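Local coordinates for transketolase (Campylobacter jejuni, PDB 3L84), which is a transketolase, a two-subunit enzyme of the thiamine diphosphate-dependent family, built from two cofactor-binding-type domains and a C-terminal domain, at residues R341-K353 against G366-D378. Residues are numbered along the deposited sequence; the frame is centred on the assembly and turned at random. Where two conformers were deposited one is given.
Sequences RDSNGEILNVLAK and GPSNKTELHSMGD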
loop_
_atom_site.group_PDB
_atom_site.type_symbol
_atom_site.label_atom_id
_atom_site.label_comp_id
_atom_site.label_asym_id
_atom_site.label_seq_id
_atom_site.Cartn_x
_atom_site.Cartn_y
_atom_site.Cartn_z
ATOM N N ARG A 341 2.365 -8.775 -21.815
ATOM C CA ARG A 341 1.364 -9.466 -20.996
ATOM C C ARG A 341 0.984 -10.808 -21.649
ATOM O O ARG A 341 0.678 -11.774 -20.944
ATOM C CB ARG A 341 0.108 -8.625 -20.741
ATOM C CG ARG A 341 -0.718 -8.252 -21.944
ATOM C CD ARG A 341 -1.966 -7.544 -21.507
ATOM N NE ARG A 341 -2.710 -6.964 -22.628
ATOM C CZ ARG A 341 -3.989 -6.601 -22.603
ATOM N NH1 ARG A 341 -4.774 -6.867 -21.575
ATOM N NH2 ARG A 341 -4.500 -5.998 -23.680
ATOM N N ASP A 342 0.937 -10.856 -22.976
ATOM C CA ASP A 342 0.542 -12.033 -23.726
ATOM C C ASP A 342 1.641 -13.077 -23.782
ATOM O O ASP A 342 1.366 -14.266 -23.561
ATOM C CB ASP A 342 0.097 -11.641 -25.142
ATOM C CG ASP A 342 -1.180 -10.853 -25.162
ATOM O OD1 ASP A 342 -2.039 -11.046 -24.286
ATOM O OD2 ASP A 342 -1.372 -10.045 -26.098
ATOM N N SER A 343 2.894 -12.698 -24.060
ATOM C CA SER A 343 3.975 -13.660 -23.934
ATOM C C SER A 343 4.006 -14.206 -22.519
ATOM O O SER A 343 4.165 -15.411 -22.312
ATOM C CB SER A 343 5.329 -13.068 -24.320
ATOM O OG SER A 343 5.625 -11.889 -23.589
ATOM N N ASN A 344 3.837 -13.342 -21.531
ATOM C CA ASN A 344 3.917 -13.808 -20.146
ATOM C C ASN A 344 2.815 -14.786 -19.824
ATOM O O ASN A 344 3.078 -15.792 -19.139
ATOM C CB ASN A 344 3.963 -12.622 -19.189
ATOM C CG ASN A 344 4.256 -13.056 -17.778
ATOM O OD1 ASN A 344 3.322 -13.193 -16.924
ATOM N ND2 ASN A 344 5.486 -13.331 -17.521
ATOM N N GLY A 345 1.599 -14.544 -20.286
ATOM C CA GLY A 345 0.510 -15.453 -20.024
ATOM C C GLY A 345 0.785 -16.824 -20.616
ATOM O O GLY A 345 0.480 -17.855 -19.993
ATOM N N GLU A 346 1.359 -16.869 -21.816
ATOM C CA GLU A 346 1.727 -18.158 -22.388
ATOM C C GLU A 346 2.792 -18.881 -21.573
ATOM O O GLU A 346 2.718 -20.096 -21.366
ATOM C CB GLU A 346 2.238 -17.925 -23.797
ATOM C CG GLU A 346 1.146 -17.455 -24.734
ATOM C CD GLU A 346 0.656 -18.503 -25.619
ATOM O OE1 GLU A 346 0.821 -18.311 -26.848
ATOM O OE2 GLU A 346 0.140 -19.525 -25.093
ATOM N N ILE A 347 3.735 -18.129 -21.024
ATOM C CA ILE A 347 4.753 -18.709 -20.163
ATOM C C ILE A 347 4.124 -19.262 -18.885
ATOM O O ILE A 347 4.465 -20.352 -18.445
ATOM C CB ILE A 347 5.870 -17.709 -19.866
ATOM C CG1 ILE A 347 6.599 -17.332 -21.167
ATOM C CG2 ILE A 347 6.839 -18.311 -18.844
ATOM C CD1 ILE A 347 7.453 -16.034 -21.055
ATOM N N LEU A 348 3.214 -18.504 -18.287
ATOM C CA LEU A 348 2.539 -18.972 -17.047
ATOM C C LEU A 348 1.851 -20.291 -17.289
ATOM O O LEU A 348 1.897 -21.214 -16.452
ATOM C CB LEU A 348 1.521 -17.962 -16.560
ATOM C CG LEU A 348 2.052 -16.668 -15.968
ATOM C CD1 LEU A 348 0.888 -15.682 -15.736
ATOM C CD2 LEU A 348 2.895 -16.910 -14.712
ATOM N N ASN A 349 1.240 -20.437 -18.468
ATOM C CA ASN A 349 0.607 -21.710 -18.820
ATOM C C ASN A 349 1.597 -22.860 -18.994
ATOM O O ASN A 349 1.328 -23.955 -18.520
ATOM C CB ASN A 349 -0.269 -21.514 -20.056
ATOM C CG ASN A 349 -1.649 -21.005 -19.703
ATOM O OD1 ASN A 349 -2.562 -21.783 -19.516
ATOM N ND2 ASN A 349 -1.781 -19.697 -19.520
ATOM N N VAL A 350 2.746 -22.623 -19.610
ATOM C CA VAL A 350 3.779 -23.648 -19.728
ATOM C C VAL A 350 4.298 -24.037 -18.343
ATOM O O VAL A 350 4.490 -25.218 -18.045
ATOM C CB VAL A 350 4.937 -23.137 -20.611
ATOM C CG1 VAL A 350 6.161 -24.043 -20.508
ATOM C CG2 VAL A 350 4.492 -23.033 -22.089
ATOM N N LEU A 351 4.502 -23.059 -17.473
ATOM C CA LEU A 351 4.993 -23.346 -16.126
ATOM C C LEU A 351 3.992 -24.166 -15.340
ATOM O O LEU A 351 4.376 -25.157 -14.693
ATOM C CB LEU A 351 5.375 -22.061 -15.378
ATOM C CG LEU A 351 6.558 -21.299 -15.992
ATOM C CD1 LEU A 351 6.782 -19.954 -15.265
ATOM C CD2 LEU A 351 7.785 -22.135 -15.935
ATOM N N ALA A 352 2.722 -23.804 -15.429
ATOM C CA ALA A 352 1.686 -24.544 -14.700
ATOM C C ALA A 352 1.578 -25.963 -15.228
ATOM O O ALA A 352 1.275 -26.866 -14.439
ATOM C CB ALA A 352 0.349 -23.804 -14.813
ATOM N N LYS A 353 1.784 -26.189 -16.523
ATOM C CA LYS A 353 1.725 -27.539 -17.092
ATOM C C LYS A 353 2.890 -28.387 -16.638
ATOM O O LYS A 353 2.728 -29.614 -16.471
ATOM C CB LYS A 353 1.710 -27.475 -18.617
ATOM C CG LYS A 353 0.406 -26.974 -19.133
ATOM C CD LYS A 353 0.408 -26.875 -20.643
ATOM C CE LYS A 353 -0.239 -25.565 -21.111
ATOM N NZ LYS A 353 0.623 -24.751 -22.075
ATOM N N GLY A 366 -7.861 -11.117 -14.074
ATOM C CA GLY A 366 -7.353 -12.194 -14.922
ATOM C C GLY A 366 -7.424 -11.926 -16.427
ATOM O O GLY A 366 -6.440 -12.165 -17.139
ATOM N N PRO A 367 -8.576 -11.473 -16.935
ATOM C CA PRO A 367 -8.688 -11.294 -18.374
ATOM C C PRO A 367 -7.745 -10.232 -18.910
ATOM O O PRO A 367 -7.331 -10.312 -20.061
ATOM C CB PRO A 367 -10.166 -10.850 -18.546
ATOM C CG PRO A 367 -10.859 -11.485 -17.397
ATOM C CD PRO A 367 -9.893 -11.344 -16.264
ATOM N N SER A 368 -7.456 -9.211 -18.117
ATOM C CA SER A 368 -6.544 -8.119 -18.509
ATOM C C SER A 368 -5.087 -8.451 -18.237
ATOM O O SER A 368 -4.227 -8.040 -19.003
ATOM C CB SER A 368 -6.888 -6.846 -17.757
ATOM O OG SER A 368 -8.191 -6.402 -18.063
ATOM N N ASN A 369 -4.791 -9.159 -17.150
ATOM C CA ASN A 369 -3.411 -9.541 -16.820
ATOM C C ASN A 369 -2.946 -10.754 -17.632
ATOM O O ASN A 369 -1.761 -11.067 -17.610
ATOM C CB ASN A 369 -3.249 -9.878 -15.346
ATOM C CG ASN A 369 -3.502 -8.726 -14.379
ATOM O OD1 ASN A 369 -3.348 -7.515 -14.727
ATOM N ND2 ASN A 369 -3.828 -9.067 -13.189
ATOM N N LYS A 370 -3.879 -11.448 -18.287
ATOM C CA LYS A 370 -3.628 -12.659 -19.078
ATOM C C LYS A 370 -3.065 -13.803 -18.263
ATOM O O LYS A 370 -2.200 -14.586 -18.726
ATOM C CB LYS A 370 -2.742 -12.352 -20.284
ATOM C CG LYS A 370 -3.286 -11.259 -21.190
ATOM C CD LYS A 370 -4.644 -11.592 -21.757
ATOM C CE LYS A 370 -5.193 -10.480 -22.663
ATOM N NZ LYS A 370 -4.897 -10.813 -24.080
ATOM N N THR A 371 -3.605 -13.996 -17.060
ATOM C CA THR A 371 -3.101 -14.985 -16.135
ATOM C C THR A 371 -3.911 -16.272 -16.068
ATOM O O THR A 371 -3.519 -17.193 -15.356
ATOM C CB THR A 371 -3.033 -14.365 -14.700
ATOM O OG1 THR A 371 -4.282 -13.698 -14.399
ATOM C CG2 THR A 371 -1.917 -13.348 -14.655
ATOM N N GLU A 372 -5.006 -16.394 -16.806
ATOM C CA GLU A 372 -5.751 -17.655 -16.771
ATOM C C GLU A 372 -4.864 -18.814 -17.179
ATOM O O GLU A 372 -4.231 -18.794 -18.228
ATOM C CB GLU A 372 -6.987 -17.594 -17.688
ATOM C CG GLU A 372 -7.885 -18.855 -17.672
ATOM C CD GLU A 372 -9.131 -18.708 -18.536
ATOM O OE1 GLU A 372 -9.447 -17.604 -19.019
ATOM O OE2 GLU A 372 -9.783 -19.751 -18.782
ATOM N N LEU A 373 -4.899 -19.865 -16.351
ATOM C CA LEU A 373 -4.200 -21.100 -16.592
ATOM C C LEU A 373 -5.250 -22.011 -17.234
ATOM O O LEU A 373 -6.118 -22.590 -16.563
ATOM C CB LEU A 373 -3.624 -21.665 -15.298
ATOM C CG LEU A 373 -2.708 -20.702 -14.550
ATOM C CD1 LEU A 373 -2.386 -21.309 -13.185
ATOM C CD2 LEU A 373 -1.463 -20.302 -15.361
ATOM N N HIS A 374 -5.219 -22.066 -18.557
ATOM C CA HIS A 374 -6.307 -22.612 -19.348
ATOM C C HIS A 374 -6.526 -24.079 -19.117
ATOM O O HIS A 374 -5.599 -24.867 -19.205
ATOM C CB HIS A 374 -6.040 -22.365 -20.826
ATOM C CG HIS A 374 -5.984 -20.927 -21.186
ATOM N ND1 HIS A 374 -7.095 -20.109 -21.166
ATOM C CD2 HIS A 374 -4.944 -20.154 -21.561
ATOM C CE1 HIS A 374 -6.732 -18.890 -21.517
ATOM N NE2 HIS A 374 -5.433 -18.890 -21.751
ATOM N N SER A 375 -7.779 -24.424 -18.835
ATOM C CA SER A 375 -8.203 -25.814 -18.572
ATOM C C SER A 375 -7.563 -26.430 -17.326
ATOM O O SER A 375 -7.584 -27.654 -17.168
ATOM C CB SER A 375 -7.959 -26.700 -19.802
ATOM O OG SER A 375 -8.719 -26.208 -20.895
HETATM N N MSE A 376 -7.020 -25.599 -16.422
HETATM C CA MSE A 376 -6.400 -26.109 -15.203
HETATM C C MSE A 376 -7.262 -25.911 -13.951
HETATM O O MSE A 376 -6.853 -26.271 -12.851
HETATM C CB MSE A 376 -4.991 -25.544 -15.054
HETATM C CG MSE A 376 -4.194 -25.696 -16.352
HETATM SE SE MSE A 376 -2.248 -25.784 -16.138
HETATM C CE MSE A 376 -2.253 -27.469 -15.210
ATOM N N GLY A 377 -8.473 -25.396 -14.144
ATOM C CA GLY A 377 -9.494 -25.382 -13.109
ATOM C C GLY A 377 -9.306 -24.300 -12.058
ATOM O O GLY A 377 -8.273 -23.617 -12.014
ATOM N N ASP A 378 -10.330 -24.154 -11.221
ATOM C CA ASP A 378 -10.355 -23.172 -10.130
ATOM C C ASP A 378 -10.002 -23.805 -8.793
ATOM O O ASP A 378 -10.367 -24.957 -8.506
ATOM C CB ASP A 378 -11.759 -22.542 -9.991
ATOM C CG ASP A 378 -12.098 -21.565 -11.121
ATOM O OD1 ASP A 378 -11.207 -21.185 -11.904
ATOM O OD2 ASP A 378 -13.294 -21.216 -11.216
HETATM O O HOH W 1 0.808 -12.046 -18.072
HETATM O O HOH W 2 -7.494 -6.135 -21.210
#
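Arg341 reaches the 366–378 segment because its CG is tucked between the N and C of its own backbone (chi1 63°) and the chain then runs straight to NE, while Lys370 comes back across it on a chain folded at chi2 (-59°) and chi4. NH1 of Arg341 donates to Ser368 O at 2.9 Å, on a lone pair of that carbonyl and within the guanidinium plane; a water joins the same nitrogen to Ser368 OG. Over one guanidinium face lies CE of Lys370, its ammonium turned instead to Asp342, where NZ meets OD1 at 2.9 Å on the syn side, a salt bridge that probably offsets the like charge of the arginine nearby. A second water sits within hydrogen-bonding distance of Arg341 O and Asn369 O and probably links the two carbonyls.

One turn on, Gly345 CA and Lys370 O come within 3.1 Å, with no side chain between helix and loop. Next comes Asn349, whose amide is gripped at both ends. ND2 gives one hydrogen to Glu372 O (2.9 Å) and the other, almost straight at 178°, to Gly345 O in its own helix; OD1 accepts from His374 N at 2.8 Å. Three bonds thus fix the amide's rotation and tie down the backbone on both sides of Leu373. Beside it the contact is apolar: Leu373 CD2 packs against Leu348 CB and Ala352 CB, and the selenium of selenomethionine Met376, brought round by the type II turn from Leu373, rests against Ala352 CB in the conformer modelled here, one of two.

All this lies in the pyrimidine binding domain, where helix 340–354 packs through Leu348 and Ala352 on Phe358 of strand 358–362 and through Ile347 on helix 476–488, while Thr371 reaches strand 408–414 and Pro367 touches Ile186 of the second subunit.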